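Local structure of hypothetical protein (Clostridium sporogenes ATCC 15579, 4QRK) at residues A[15-20]-A[44-49]; A[72-77]-A[91-96]; A[171-176]-A[207-212]. The protein is of unknown function but, as a right-handed beta-helix protein of the DUF2154 family, may take part in cell adhesion. All blocks are in the same frame, centred on the assembly; numbering follows the deposited sequence.

Overall arrangement
Three strand contacts sample the two ends of one right-handed beta-helix. Contacts 1 and 2 lie at the end formed by the earlier part of the chain, their centres 12 Å apart, and they touch: strand 46-52 of contact 1 neighbours strand 91-98 of contact 2, Lys47 O lies 2.7 Å from Asn96 N, and Met46 packs on Ile95. Contact 1 joins neighbours within one sheet, whereas contact 2 spans the interior between two sheets. Contact 3 sits across the centre of the chain, about 34 Å from contact 1 and 26 Å from contact 2, centre to centre, and near it a calcium ion lies about 5 Å from the side chain of Glu209.

Contact 1: A[15-20]-A[44-49]; sequences KIVEPN and KLMKGK
Val17 CG1 rests 3.9 Å from Leu45 CD2, branched side chains that fill the seam between the segments on the inner face of the sheet. The valine has this methyl anti to its backbone N (chi1 177°), while its other methyl, CG2, faces the selenium of Met46, a selenomethionine. Pro19 CB extends the apolar patch by meeting Leu45 CD1 at 3.9 Å, and Tyr63 of strand 60-66 packs against Val17 and Leu45. Gly48, opposite Lys15, has no side chain on this face, where the methyl CE of Met46 lies close.

The backbones are antiparallel, and Lys15 and Gly48 exchange two hydrogen bonds, each of 2.8 Å. Val17 N donates to Met46 O almost straight, at 172°. Beyond this pair the register slips by a classic beta bulge: Leu45 and Met46 both face Val17, whose carbonyl oxygen takes a bond of 2.9 Å from Leu45 N and a weak one from Met46 N. This bulge lies at the start of strand 46-52, beside edge strand 11-17 of the beta-helix.

On the other face Ile16 CG1 lies alongside Lys47 CG, 3.9 Å away; the lysine's aliphatic stem suits that neighbour, while its NZ forms a salt bridge with Glu42. Outermost, Glu18 and Lys44 run side by side. The chi2 bend (-53°) brings Lys44 CD to 3.1 Å from Glu18 OE1; NZ forms a salt bridge with OE1 at 3.4 Å, its hydrogen bond weak.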
ATOM      1  N   LYS A  15      -8.348  13.777 -10.203  1.00 27.98           N
ATOM      2  CA  LYS A  15      -8.635  14.451  -8.928  1.00 26.77           C
ATOM      3  C   LYS A  15      -7.312  14.920  -8.410  1.00 25.56           C
ATOM      4  O   LYS A  15      -6.336  14.184  -8.453  1.00 30.47           O
ATOM      5  CB  LYS A  15      -9.283  13.477  -7.968  1.00 30.33           C
ATOM      6  CG  LYS A  15     -10.626  12.950  -8.524  1.00 38.82           C
ATOM      7  CD  LYS A  15     -11.447  12.210  -7.469  1.00 50.92           C
ATOM      8  CE  LYS A  15     -12.726  11.574  -8.041  1.00 43.96           C
ATOM      9  NZ  LYS A  15     -13.688  12.628  -8.446  1.00 41.78           N
ATOM     10  N   ILE A  16      -7.275  16.153  -7.951  1.00 28.82           N
ATOM     11  CA  ILE A  16      -6.064  16.750  -7.422  1.00 29.24           C
ATOM     12  C   ILE A  16      -6.408  17.355  -6.075  1.00 35.79           C
ATOM     13  O   ILE A  16      -7.395  18.071  -5.946  1.00 32.14           O
ATOM     14  CB  ILE A  16      -5.580  17.855  -8.339  1.00 36.38           C
ATOM     15  CG1 ILE A  16      -5.066  17.266  -9.642  1.00 35.69           C
ATOM     16  CG2 ILE A  16      -4.485  18.678  -7.661  1.00 37.33           C
ATOM     17  CD1 ILE A  16      -4.935  18.274 -10.733  1.00 50.62           C
ATOM     18  N   VAL A  17      -5.588  17.065  -5.081  1.00 31.52           N
ATOM     19  CA  VAL A  17      -5.819  17.544  -3.726  1.00 30.09           C
ATOM     20  C   VAL A  17      -4.649  18.433  -3.283  1.00 31.77           C
ATOM     21  O   VAL A  17      -3.500  18.010  -3.348  1.00 31.96           O
ATOM     22  CB  VAL A  17      -5.986  16.367  -2.766  1.00 27.29           C
ATOM     23  CG1 VAL A  17      -6.142  16.871  -1.334  1.00 31.57           C
ATOM     24  CG2 VAL A  17      -7.174  15.513  -3.209  1.00 31.29           C
ATOM     25  N   GLU A  18      -4.940  19.672  -2.865  1.00 32.68           N
ATOM     26  CA  GLU A  18      -3.892  20.574  -2.327  1.00 41.92           C
ATOM     27  C   GLU A  18      -3.816  20.421  -0.810  1.00 33.01           C
ATOM     28  O   GLU A  18      -4.810  20.100  -0.174  1.00 34.47           O
ATOM     29  CB  GLU A  18      -4.207  22.042  -2.623  1.00 48.56           C
ATOM     30  CG  GLU A  18      -4.649  22.324  -4.035  1.00 56.07           C
ATOM     31  CD  GLU A  18      -3.728  23.277  -4.739  1.00 69.33           C
ATOM     32  OE1 GLU A  18      -2.513  23.260  -4.447  1.00 78.34           O
ATOM     33  OE2 GLU A  18      -4.221  24.046  -5.584  1.00 79.69           O
ATOM     34  N   PRO A  19      -2.647  20.659  -0.211  1.00 39.72           N
ATOM     35  CA  PRO A  19      -2.604  20.332   1.231  1.00 39.13           C
ATOM     36  C   PRO A  19      -3.515  21.196   2.113  1.00 45.94           C
ATOM     37  O   PRO A  19      -4.060  20.679   3.091  1.00 36.80           O
ATOM     38  CB  PRO A  19      -1.135  20.527   1.611  1.00 41.02           C
ATOM     39  CG  PRO A  19      -0.507  21.298   0.463  1.00 42.24           C
ATOM     40  CD  PRO A  19      -1.326  21.011  -0.764  1.00 43.05           C
ATOM     41  N   ASN A  20      -3.693  22.468   1.754  1.00 47.16           N
ATOM     42  CA  ASN A  20      -4.545  23.376   2.524  1.00 44.18           C
ATOM     43  C   ASN A  20      -4.235  23.346   4.038  1.00 45.14           C
ATOM     44  O   ASN A  20      -5.126  23.169   4.864  1.00 42.48           O
ATOM     45  CB  ASN A  20      -6.019  23.047   2.261  1.00 49.59           C
ATOM     46  CG  ASN A  20      -6.977  24.126   2.802  1.00 75.50           C
ATOM     47  OD1 ASN A  20      -6.660  25.329   2.819  1.00 72.01           O
ATOM     48  ND2 ASN A  20      -8.152  23.688   3.254  1.00 84.90           N
ATOM     49  N   LYS A  44       1.587  18.621  -5.401  1.00 28.15           N
ATOM     50  CA  LYS A  44       0.517  18.900  -4.444  1.00 27.49           C
ATOM     51  C   LYS A  44       0.423  17.689  -3.493  1.00 28.97           C
ATOM     52  O   LYS A  44       1.356  16.917  -3.400  1.00 32.28           O
ATOM     53  CB  LYS A  44      -0.813  19.162  -5.173  1.00 28.46           C
ATOM     54  CG  LYS A  44      -0.793  20.309  -6.253  1.00 33.46           C
ATOM     55  CD  LYS A  44      -0.260  21.628  -5.699  1.00 50.15           C
ATOM     56  CE  LYS A  44      -0.215  22.733  -6.787  1.00 52.29           C
ATOM     57  NZ  LYS A  44      -1.482  22.758  -7.602  1.00 54.92           N
ATOM     58  N   LEU A  45      -0.678  17.525  -2.773  1.00 31.54           N
ATOM     59  CA  LEU A  45      -0.770  16.435  -1.808  1.00 25.16           C
ATOM     60  C   LEU A  45      -0.898  15.070  -2.505  1.00 30.49           C
ATOM     61  O   LEU A  45      -0.183  14.106  -2.175  1.00 30.12           O
ATOM     62  CB  LEU A  45      -1.947  16.673  -0.870  1.00 37.24           C
ATOM     63  CG  LEU A  45      -1.896  15.893   0.445  1.00 49.21           C
ATOM     64  CD1 LEU A  45      -1.125  16.678   1.462  1.00 56.84           C
ATOM     65  CD2 LEU A  45      -3.284  15.585   0.967  1.00 55.45           C
HETATM   66  N   MSE A  46      -1.809  15.023  -3.473  1.00 30.74           N
HETATM   67  CA  MSE A  46      -2.138  13.825  -4.217  1.00 31.28           C
HETATM   68  C   MSE A  46      -2.740  14.222  -5.557  1.00 30.41           C
HETATM   69  O   MSE A  46      -3.454  15.231  -5.641  1.00 29.17           O
HETATM   70  CB  MSE A  46      -3.172  13.017  -3.424  1.00 31.25           C
HETATM   71  CG  MSE A  46      -3.659  11.751  -4.087  1.00 46.49           C
HETATM   72 SE   MSE A  46      -5.405  11.906  -4.985  0.75 54.23          SE
HETATM   73  CE  MSE A  46      -5.426  10.224  -5.868  1.00 84.25           C
ATOM     74  N   LYS A  47      -2.458  13.427  -6.595  1.00 21.44           N
ATOM     75  CA  LYS A  47      -3.107  13.548  -7.876  1.00 25.88           C
ATOM     76  C   LYS A  47      -3.473  12.143  -8.266  1.00 27.12           C
ATOM     77  O   LYS A  47      -2.690  11.198  -8.094  1.00 25.43           O
ATOM     78  CB  LYS A  47      -2.171  14.168  -8.916  1.00 29.47           C
ATOM     79  CG  LYS A  47      -2.766  14.170 -10.324  1.00 39.34           C
ATOM     80  CD  LYS A  47      -1.832  14.706 -11.393  1.00 56.32           C
ATOM     81  CE  LYS A  47      -0.693  13.747 -11.735  1.00 54.10           C
ATOM     82  NZ  LYS A  47       0.654  14.205 -11.194  1.00 48.61           N
ATOM     83  N   GLY A  48      -4.664  11.976  -8.793  1.00 29.00           N
ATOM     84  CA  GLY A  48      -5.068  10.660  -9.223  1.00 27.69           C
ATOM     85  C   GLY A  48      -5.833  10.684 -10.516  1.00 24.31           C
ATOM     86  O   GLY A  48      -6.566  11.636 -10.801  1.00 24.83           O
ATOM     87  N   LYS A  49      -5.647   9.633 -11.307  1.00 24.31           N
ATOM     88  CA  LYS A  49      -6.489   9.361 -12.463  1.00 24.23           C
ATOM     89  C   LYS A  49      -7.283   8.063 -12.232  1.00 23.04           C
ATOM     90  O   LYS A  49      -6.708   7.012 -11.925  1.00 24.62           O
ATOM     91  CB  LYS A  49      -5.622   9.225 -13.720  1.00 24.62           C
ATOM     92  CG  LYS A  49      -6.456   9.073 -14.997  1.00 35.37           C
ATOM     93  CD  LYS A  49      -5.575   8.812 -16.201  1.00 47.83           C
ATOM     94  CE  LYS A  49      -6.389   8.689 -17.472  1.00 39.35           C
ATOM     95  NZ  LYS A  49      -5.545   8.347 -18.647  1.00 51.49           N
TER

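Contact 2: A[72-77]-A[91-96]; sequences LEISQP and NEWNIN
Gln76 OE1, facing Asn91 across the contact, is gripped by the backbone of the chain near Val33: it accepts a hydrogen bond from Val33 N and a weak one from Gly32 N. Asn91 ND2 donates to Val33 O. An amide carries both an N-H donor and a C=O acceptor, so the pair can satisfy both backbone groups of Val33 in a buried place. Between themselves they meet tip to tip, planes 27° apart, with Gln76 OE1 3.4 Å from Asn91 ND2 but at too poor an angle for a hydrogen bond. Gln76 reaches there fully extended, its CG anti to the backbone N (chi1 -170°).

Next to the amides stands Trp93, whose broad indole fills the gap between backbones too far apart to bond. Ile74 CG2 sits over one face of its six-membered ring, 4.0 Å from the centroid, in a CH-pi contact, and comes within 3.6 Å of CZ3. At the ring's edge, in its plane, Gln76 N lies 3.5 Å from CH2. Phe31 and Phe50 make edge-to-face contacts with the same indole. Farther along, the methyls Ile74 CD1 and Ile95 CD1 meet at 4.2 Å, with Met46 against both isoleucines.

Strands 69-75 and 91-98 belong to different sheets, their segment axes 11.1 Å apart, and this inward-facing aromatic and aliphatic packing is that of a beta-helix interior.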
ATOM      1  N   LEU A  72      -7.435  12.117   4.044  1.00 29.86           N
ATOM      2  CA  LEU A  72      -7.851  11.919   2.662  1.00 29.28           C
ATOM      3  C   LEU A  72      -8.378  10.512   2.513  1.00 23.73           C
ATOM      4  O   LEU A  72      -7.642   9.534   2.679  1.00 25.71           O
ATOM      5  CB  LEU A  72      -6.689  12.156   1.702  1.00 28.03           C
ATOM      6  CG  LEU A  72      -6.875  11.970   0.178  1.00 30.66           C
ATOM      7  CD1 LEU A  72      -8.107  12.619  -0.392  1.00 35.12           C
ATOM      8  CD2 LEU A  72      -5.672  12.515  -0.495  1.00 32.90           C
ATOM      9  N   GLU A  73      -9.645  10.420   2.153  1.00 29.14           N
ATOM     10  CA  GLU A  73     -10.257   9.138   1.983  1.00 23.30           C
ATOM     11  C   GLU A  73     -10.770   8.971   0.564  1.00 22.40           C
ATOM     12  O   GLU A  73     -11.458   9.826   0.024  1.00 27.33           O
ATOM     13  CB  GLU A  73     -11.406   8.978   2.965  1.00 32.55           C
ATOM     14  CG  GLU A  73     -12.076   7.635   2.845  1.00 46.25           C
ATOM     15  CD  GLU A  73     -13.107   7.432   3.921  1.00 69.83           C
ATOM     16  OE1 GLU A  73     -14.173   8.102   3.876  1.00 76.93           O
ATOM     17  OE2 GLU A  73     -12.823   6.621   4.823  1.00 73.60           O
ATOM     18  N   ILE A  74     -10.472   7.835  -0.029  1.00 22.46           N
ATOM     19  CA  ILE A  74     -10.959   7.555  -1.372  1.00 23.20           C
ATOM     20  C   ILE A  74     -11.611   6.193  -1.318  1.00 29.05           C
ATOM     21  O   ILE A  74     -10.976   5.206  -0.925  1.00 30.04           O
ATOM     22  CB  ILE A  74      -9.837   7.547  -2.388  1.00 29.02           C
ATOM     23  CG1 ILE A  74      -8.879   8.715  -2.132  1.00 35.00           C
ATOM     24  CG2 ILE A  74     -10.442   7.546  -3.814  1.00 27.09           C
ATOM     25  CD1 ILE A  74      -7.836   8.911  -3.196  1.00 34.31           C
ATOM     26  N   SER A  75     -12.878   6.133  -1.713  1.00 27.67           N
ATOM     27  CA  SER A  75     -13.647   4.899  -1.634  0.50 27.04           C
ATOM     28  C   SER A  75     -14.404   4.570  -2.907  1.00 38.49           C
ATOM     29  O   SER A  75     -15.002   5.457  -3.510  1.00 31.37           O
ATOM     30  CB  SER A  75     -14.610   4.991  -0.454  0.50 31.61           C
ATOM     31  OG  SER A  75     -13.861   5.154   0.729  0.50 24.83           O
ATOM     32  N   GLN A  76     -14.315   3.293  -3.336  1.00 38.48           N
ATOM     33  CA  GLN A  76     -15.135   2.747  -4.437  1.00 35.13           C
ATOM     34  C   GLN A  76     -16.453   2.414  -3.774  1.00 41.23           C
ATOM     35  O   GLN A  76     -16.448   1.687  -2.771  1.00 46.81           O
ATOM     36  CB  GLN A  76     -14.542   1.440  -5.014  1.00 36.80           C
ATOM     37  CG  GLN A  76     -15.204   0.945  -6.332  1.00 27.97           C
ATOM     38  CD  GLN A  76     -14.651  -0.444  -6.780  1.00 52.06           C
ATOM     39  OE1 GLN A  76     -13.699  -0.943  -6.214  1.00 41.06           O
ATOM     40  NE2 GLN A  76     -15.249  -1.038  -7.791  1.00 45.99           N
ATOM     41  N   PRO A  77     -17.580   2.941  -4.284  1.00 42.29           N
ATOM     42  CA  PRO A  77     -18.853   2.563  -3.659  1.00 45.45           C
ATOM     43  C   PRO A  77     -18.975   1.035  -3.576  1.00 73.73           C
ATOM     44  O   PRO A  77     -18.784   0.304  -4.581  1.00 63.43           O
ATOM     45  CB  PRO A  77     -19.922   3.112  -4.629  1.00 49.44           C
ATOM     46  CG  PRO A  77     -19.230   4.243  -5.414  1.00 29.38           C
ATOM     47  CD  PRO A  77     -17.766   3.752  -5.502  1.00 46.91           C
ATOM     48  N   ASN A  91     -11.710  -1.082 -13.660  1.00 24.84           N
ATOM     49  CA  ASN A  91     -11.645  -0.199 -12.504  1.00 26.62           C
ATOM     50  C   ASN A  91     -10.203  -0.020 -12.101  1.00 29.64           C
ATOM     51  O   ASN A  91      -9.560  -0.925 -11.537  1.00 24.10           O
ATOM     52  CB  ASN A  91     -12.430  -0.758 -11.316  1.00 27.80           C
ATOM     53  CG  ASN A  91     -12.649   0.294 -10.249  1.00 30.20           C
ATOM     54  OD1 ASN A  91     -13.251   1.332 -10.518  1.00 30.12           O
ATOM     55  ND2 ASN A  91     -12.176   0.037  -9.041  1.00 28.57           N
ATOM     56  N   GLU A  92      -9.686   1.162 -12.367  1.00 23.70           N
ATOM     57  CA  GLU A  92      -8.273   1.441 -12.158  0.50 23.28           C
ATOM     58  C   GLU A  92      -8.081   2.806 -11.488  1.00 23.10           C
ATOM     59  O   GLU A  92      -8.658   3.811 -11.913  1.00 25.08           O
ATOM     60  CB  GLU A  92      -7.520   1.358 -13.498  0.50 28.55           C
ATOM     61  CG  GLU A  92      -5.991   1.476 -13.412  0.50 26.90           C
ATOM     62  CD  GLU A  92      -5.325   1.505 -14.810  0.50 29.79           C
ATOM     63  OE1 GLU A  92      -5.093   0.419 -15.374  0.50 38.95           O
ATOM     64  OE2 GLU A  92      -5.068   2.605 -15.357  0.50 22.26           O
ATOM     65  N   TRP A  93      -7.255   2.812 -10.435  1.00 19.53           N
ATOM     66  CA  TRP A  93      -6.881   4.017  -9.740  1.00 25.24           C
ATOM     67  C   TRP A  93      -5.364   4.162  -9.826  1.00 25.92           C
ATOM     68  O   TRP A  93      -4.583   3.286  -9.409  1.00 25.85           O
ATOM     69  CB  TRP A  93      -7.285   3.981  -8.258  1.00 26.19           C
ATOM     70  CG  TRP A  93      -8.757   3.937  -7.945  1.00 23.90           C
ATOM     71  CD1 TRP A  93      -9.815   3.821  -8.820  1.00 25.79           C
ATOM     72  CD2 TRP A  93      -9.315   3.951  -6.631  1.00 22.66           C
ATOM     73  NE1 TRP A  93     -11.003   3.788  -8.114  1.00 22.19           N
ATOM     74  CE2 TRP A  93     -10.717   3.835  -6.768  1.00 26.67           C
ATOM     75  CE3 TRP A  93      -8.757   4.049  -5.352  1.00 23.68           C
ATOM     76  CZ2 TRP A  93     -11.574   3.838  -5.665  1.00 26.55           C
ATOM     77  CZ3 TRP A  93      -9.608   4.029  -4.261  1.00 26.40           C
ATOM     78  CH2 TRP A  93     -11.002   3.923  -4.425  1.00 28.72           C
ATOM     79  N   ASN A  94      -4.943   5.282 -10.364  1.00 21.24           N
ATOM     80  CA  ASN A  94      -3.515   5.564 -10.482  1.00 19.59           C
ATOM     81  C   ASN A  94      -3.216   6.820  -9.728  1.00 25.25           C
ATOM     82  O   ASN A  94      -3.669   7.882 -10.114  1.00 24.65           O
ATOM     83  CB  ASN A  94      -3.164   5.740 -11.951  1.00 24.80           C
ATOM     84  CG  ASN A  94      -3.532   4.540 -12.769  1.00 27.90           C
ATOM     85  OD1 ASN A  94      -2.915   3.508 -12.638  1.00 27.69           O
ATOM     86  ND2 ASN A  94      -4.573   4.653 -13.576  1.00 40.47           N
ATOM     87  N   ILE A  95      -2.508   6.684  -8.614  1.00 24.27           N
ATOM     88  CA  ILE A  95      -2.353   7.759  -7.649  1.00 20.53           C
ATOM     89  C   ILE A  95      -0.898   8.214  -7.517  1.00 21.18           C
ATOM     90  O   ILE A  95      -0.006   7.370  -7.368  1.00 24.56           O
ATOM     91  CB  ILE A  95      -2.882   7.286  -6.272  1.00 29.26           C
ATOM     92  CG1 ILE A  95      -4.412   7.066  -6.378  1.00 31.74           C
ATOM     93  CG2 ILE A  95      -2.538   8.292  -5.166  1.00 24.94           C
ATOM     94  CD1 ILE A  95      -5.008   6.448  -5.148  1.00 36.06           C
ATOM     95  N   ASN A  96      -0.662   9.527  -7.608  1.00 23.39           N
ATOM     96  CA  ASN A  96       0.668  10.088  -7.352  1.00 23.35           C
ATOM     97  C   ASN A  96       0.618  10.845  -6.028  1.00 22.82           C
ATOM     98  O   ASN A  96      -0.292  11.674  -5.808  1.00 28.63           O
ATOM     99  CB  ASN A  96       1.186  11.088  -8.429  1.00 22.62           C
ATOM    100  CG  ASN A  96       1.245  10.542  -9.844  1.00 28.53           C
ATOM    101  OD1 ASN A  96       0.979  11.302 -10.798  1.00 22.85           O
ATOM    102  ND2 ASN A  96       1.616   9.287 -10.019  1.00 24.87           N
TER

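Contact 3: A[171-176]-A[207-212]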
ATOM      1  N   LYS A 171       8.266 -10.066  10.369  1.00 24.16           N
ATOM      2  CA  LYS A 171       7.582 -11.272  10.832  1.00 27.48           C
ATOM      3  C   LYS A 171       6.664 -11.718   9.712  1.00 30.89           C
ATOM      4  O   LYS A 171       5.749 -11.000   9.334  1.00 30.74           O
ATOM      5  CB  LYS A 171       6.829 -11.007  12.142  1.00 30.30           C
ATOM      6  CG  LYS A 171       6.073 -12.226  12.684  1.00 45.46           C
ATOM      7  CD  LYS A 171       5.454 -11.928  14.053  1.00 59.90           C
ATOM      8  CE  LYS A 171       4.963 -13.199  14.750  1.00 78.66           C
ATOM      9  NZ  LYS A 171       4.768 -13.019  16.229  1.00 86.94           N
ATOM     10  N   ALA A 172       6.935 -12.893   9.148  1.00 30.31           N
ATOM     11  CA  ALA A 172       6.166 -13.362   7.991  1.00 33.17           C
ATOM     12  C   ALA A 172       5.513 -14.686   8.321  1.00 32.47           C
ATOM     13  O   ALA A 172       6.200 -15.689   8.581  1.00 33.01           O
ATOM     14  CB  ALA A 172       7.027 -13.498   6.765  1.00 30.31           C
ATOM     15  N   GLU A 173       4.177 -14.645   8.311  1.00 31.52           N
ATOM     16  CA  GLU A 173       3.330 -15.784   8.633  1.00 39.47           C
ATOM     17  C   GLU A 173       2.396 -16.158   7.487  1.00 37.93           C
ATOM     18  O   GLU A 173       1.695 -15.309   6.916  1.00 30.80           O
ATOM     19  CB  GLU A 173       2.515 -15.449   9.871  1.00 40.81           C
ATOM     20  CG  GLU A 173       3.358 -15.526  11.128  1.00 60.28           C
ATOM     21  CD  GLU A 173       2.747 -14.806  12.296  1.00 71.94           C
ATOM     22  OE1 GLU A 173       2.038 -13.789  12.081  1.00 71.58           O
ATOM     23  OE2 GLU A 173       2.995 -15.257  13.433  1.00 81.60           O
ATOM     24  N   LYS A 174       2.385 -17.438   7.141  1.00 37.63           N
ATOM     25  CA  LYS A 174       1.430 -17.928   6.131  1.00 29.38           C
ATOM     26  C   LYS A 174       0.686 -19.127   6.653  1.00 31.67           C
ATOM     27  O   LYS A 174       1.182 -19.835   7.537  1.00 26.49           O
ATOM     28  CB  LYS A 174       2.095 -18.221   4.761  1.00 37.04           C
ATOM     29  CG  LYS A 174       3.468 -18.942   4.764  1.00 45.04           C
ATOM     30  CD  LYS A 174       3.496 -20.163   5.620  1.00 67.58           C
ATOM     31  CE  LYS A 174       4.719 -21.040   5.396  1.00 63.70           C
ATOM     32  NZ  LYS A 174       4.239 -22.470   5.504  1.00 65.48           N
ATOM     33  N   GLY A 175      -0.525 -19.334   6.141  1.00 29.23           N
ATOM     34  CA  GLY A 175      -1.287 -20.525   6.470  1.00 27.66           C
ATOM     35  C   GLY A 175      -0.754 -21.656   5.610  1.00 33.65           C
ATOM     36  O   GLY A 175      -0.163 -22.602   6.107  1.00 32.51           O
ATOM     37  N   VAL A 176      -0.955 -21.526   4.298  1.00 33.03           N
ATOM     38  CA  VAL A 176      -0.475 -22.496   3.323  1.00 30.97           C
ATOM     39  C   VAL A 176       0.237 -21.711   2.233  1.00 32.66           C
ATOM     40  O   VAL A 176      -0.347 -20.851   1.530  1.00 33.43           O
ATOM     41  CB  VAL A 176      -1.655 -23.301   2.728  1.00 32.20           C
ATOM     42  CG1 VAL A 176      -1.162 -24.268   1.688  1.00 36.39           C
ATOM     43  CG2 VAL A 176      -2.415 -24.010   3.854  1.00 33.08           C
ATOM     44  N   ASN A 207       5.154  -6.624   9.552  1.00 26.57           N
ATOM     45  CA  ASN A 207       4.370  -7.816   9.785  0.50 26.65           C
ATOM     46  C   ASN A 207       3.599  -8.176   8.513  1.00 27.43           C
ATOM     47  O   ASN A 207       2.891  -7.333   7.973  1.00 24.46           O
ATOM     48  CB  ASN A 207       3.453  -7.579  10.983  0.50 30.14           C
ATOM     49  CG  ASN A 207       4.226  -7.484  12.285  0.50 38.50           C
ATOM     50  OD1 ASN A 207       4.699  -6.415  12.678  0.50 47.44           O
ATOM     51  ND2 ASN A 207       4.379  -8.615  12.948  0.50 30.34           N
ATOM     52  N   ILE A 208       3.771  -9.406   8.025  1.00 26.78           N
ATOM     53  CA  ILE A 208       3.073  -9.854   6.806  1.00 24.38           C
ATOM     54  C   ILE A 208       2.394 -11.165   7.111  1.00 28.22           C
ATOM     55  O   ILE A 208       3.023 -12.080   7.646  1.00 26.02           O
ATOM     56  CB  ILE A 208       4.013 -10.141   5.610  1.00 28.00           C
ATOM     57  CG1 ILE A 208       4.952  -8.972   5.352  1.00 33.01           C
ATOM     58  CG2 ILE A 208       3.167 -10.368   4.313  1.00 29.00           C
ATOM     59  CD1 ILE A 208       5.950  -9.206   4.231  1.00 33.35           C
ATOM     60  N   GLU A 209       1.110 -11.240   6.796  1.00 25.85           N
ATOM     61  CA  GLU A 209       0.336 -12.450   7.019  1.00 26.19           C
ATOM     62  C   GLU A 209      -0.331 -12.784   5.703  1.00 32.53           C
ATOM     63  O   GLU A 209      -0.893 -11.907   5.033  1.00 28.73           O
ATOM     64  CB  GLU A 209      -0.764 -12.235   8.062  1.00 32.14           C
ATOM     65  CG  GLU A 209      -0.289 -11.882   9.471  1.00 46.80           C
ATOM     66  CD  GLU A 209      -1.466 -11.649  10.433  1.00 63.15           C
ATOM     67  OE1 GLU A 209      -2.181 -10.631  10.293  1.00 66.69           O
ATOM     68  OE2 GLU A 209      -1.684 -12.496  11.323  1.00 82.69           O
ATOM     69  N   ALA A 210      -0.285 -14.046   5.336  1.00 27.71           N
ATOM     70  CA  ALA A 210      -0.984 -14.502   4.134  1.00 28.50           C
ATOM     71  C   ALA A 210      -1.738 -15.763   4.492  1.00 29.55           C
ATOM     72  O   ALA A 210      -1.183 -16.675   5.065  1.00 32.05           O
ATOM     73  CB  ALA A 210      -0.005 -14.775   3.003  1.00 30.07           C
ATOM     74  N   GLY A 211      -3.004 -15.830   4.144  1.00 21.23           N
ATOM     75  CA  GLY A 211      -3.761 -17.057   4.391  1.00 22.16           C
ATOM     76  C   GLY A 211      -3.261 -18.170   3.492  1.00 22.19           C
ATOM     77  O   GLY A 211      -2.668 -19.137   3.940  1.00 27.55           O
ATOM     78  N   VAL A 212      -3.549 -18.041   2.212  1.00 27.69           N
ATOM     79  CA  VAL A 212      -3.045 -18.963   1.215  1.00 20.45           C
ATOM     80  C   VAL A 212      -2.301 -18.148   0.173  1.00 26.95           C
ATOM     81  O   VAL A 212      -2.887 -17.295  -0.541  1.00 27.71           O
ATOM     82  CB  VAL A 212      -4.217 -19.706   0.515  1.00 30.40           C
ATOM     83  CG1 VAL A 212      -3.711 -20.538  -0.614  1.00 28.23           C
ATOM     84  CG2 VAL A 212      -4.950 -20.579   1.516  1.00 26.17           C
TER
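Lys171 lies beside Asn207 and Glu173 beside Glu209 in a parallel ladder, but the strand hydrogen bonds reach a residue next to the facing one. The strands, 7° apart in direction, bond in turn from Ile208 N to Lys171 O, from Glu173 N to Ile208 O and from Ala210 N to Glu173 O, the last 2.8 Å long. At the corner Gly175 N donates to Ala210 O at 2.9 Å and weakly to Gly211 O, which also accepts from Val176 N at 3.0 Å. Glycine suits position 175 because a CB there would run into Gly211 O. Several CA-H...O contacts supplement this ladder, among them Lys174 CA to Ala210 O at 3.1 Å.

Lys171, Glu173, Asn207 and Glu209 share one face. Asn207 ND2 lies 3.5 Å from Lys171 CB, against the aliphatic part of the lysine, which extends from a CG anti to the backbone N (chi1 179°). Glu173 and Glu209 run side by side, their carboxylate planes turned 35° from each other; Glu173 OE1 and Glu209 OE2 are 4.0 Å apart, a like-charge approach that the calcium ion near Glu209 and the long ion pair of Glu173 with Lys171 NZ probably ease.

Apolar contacts are modest: past the corner, Val176 CB meets Val212 CG2 at 4.4 Å, aligned valines in adjacent coils.

Inside, Ile208 and Ala210 pack on Ile215 of strand 215-219, and Ala172 on Val179. Strand 203-210 is inserted between the earlier strands 147-153 and 167-174; beyond 167-174 runs antiparallel strand 191-193, with a backbone hydrogen bond between Ala172 and Asn190, just before it.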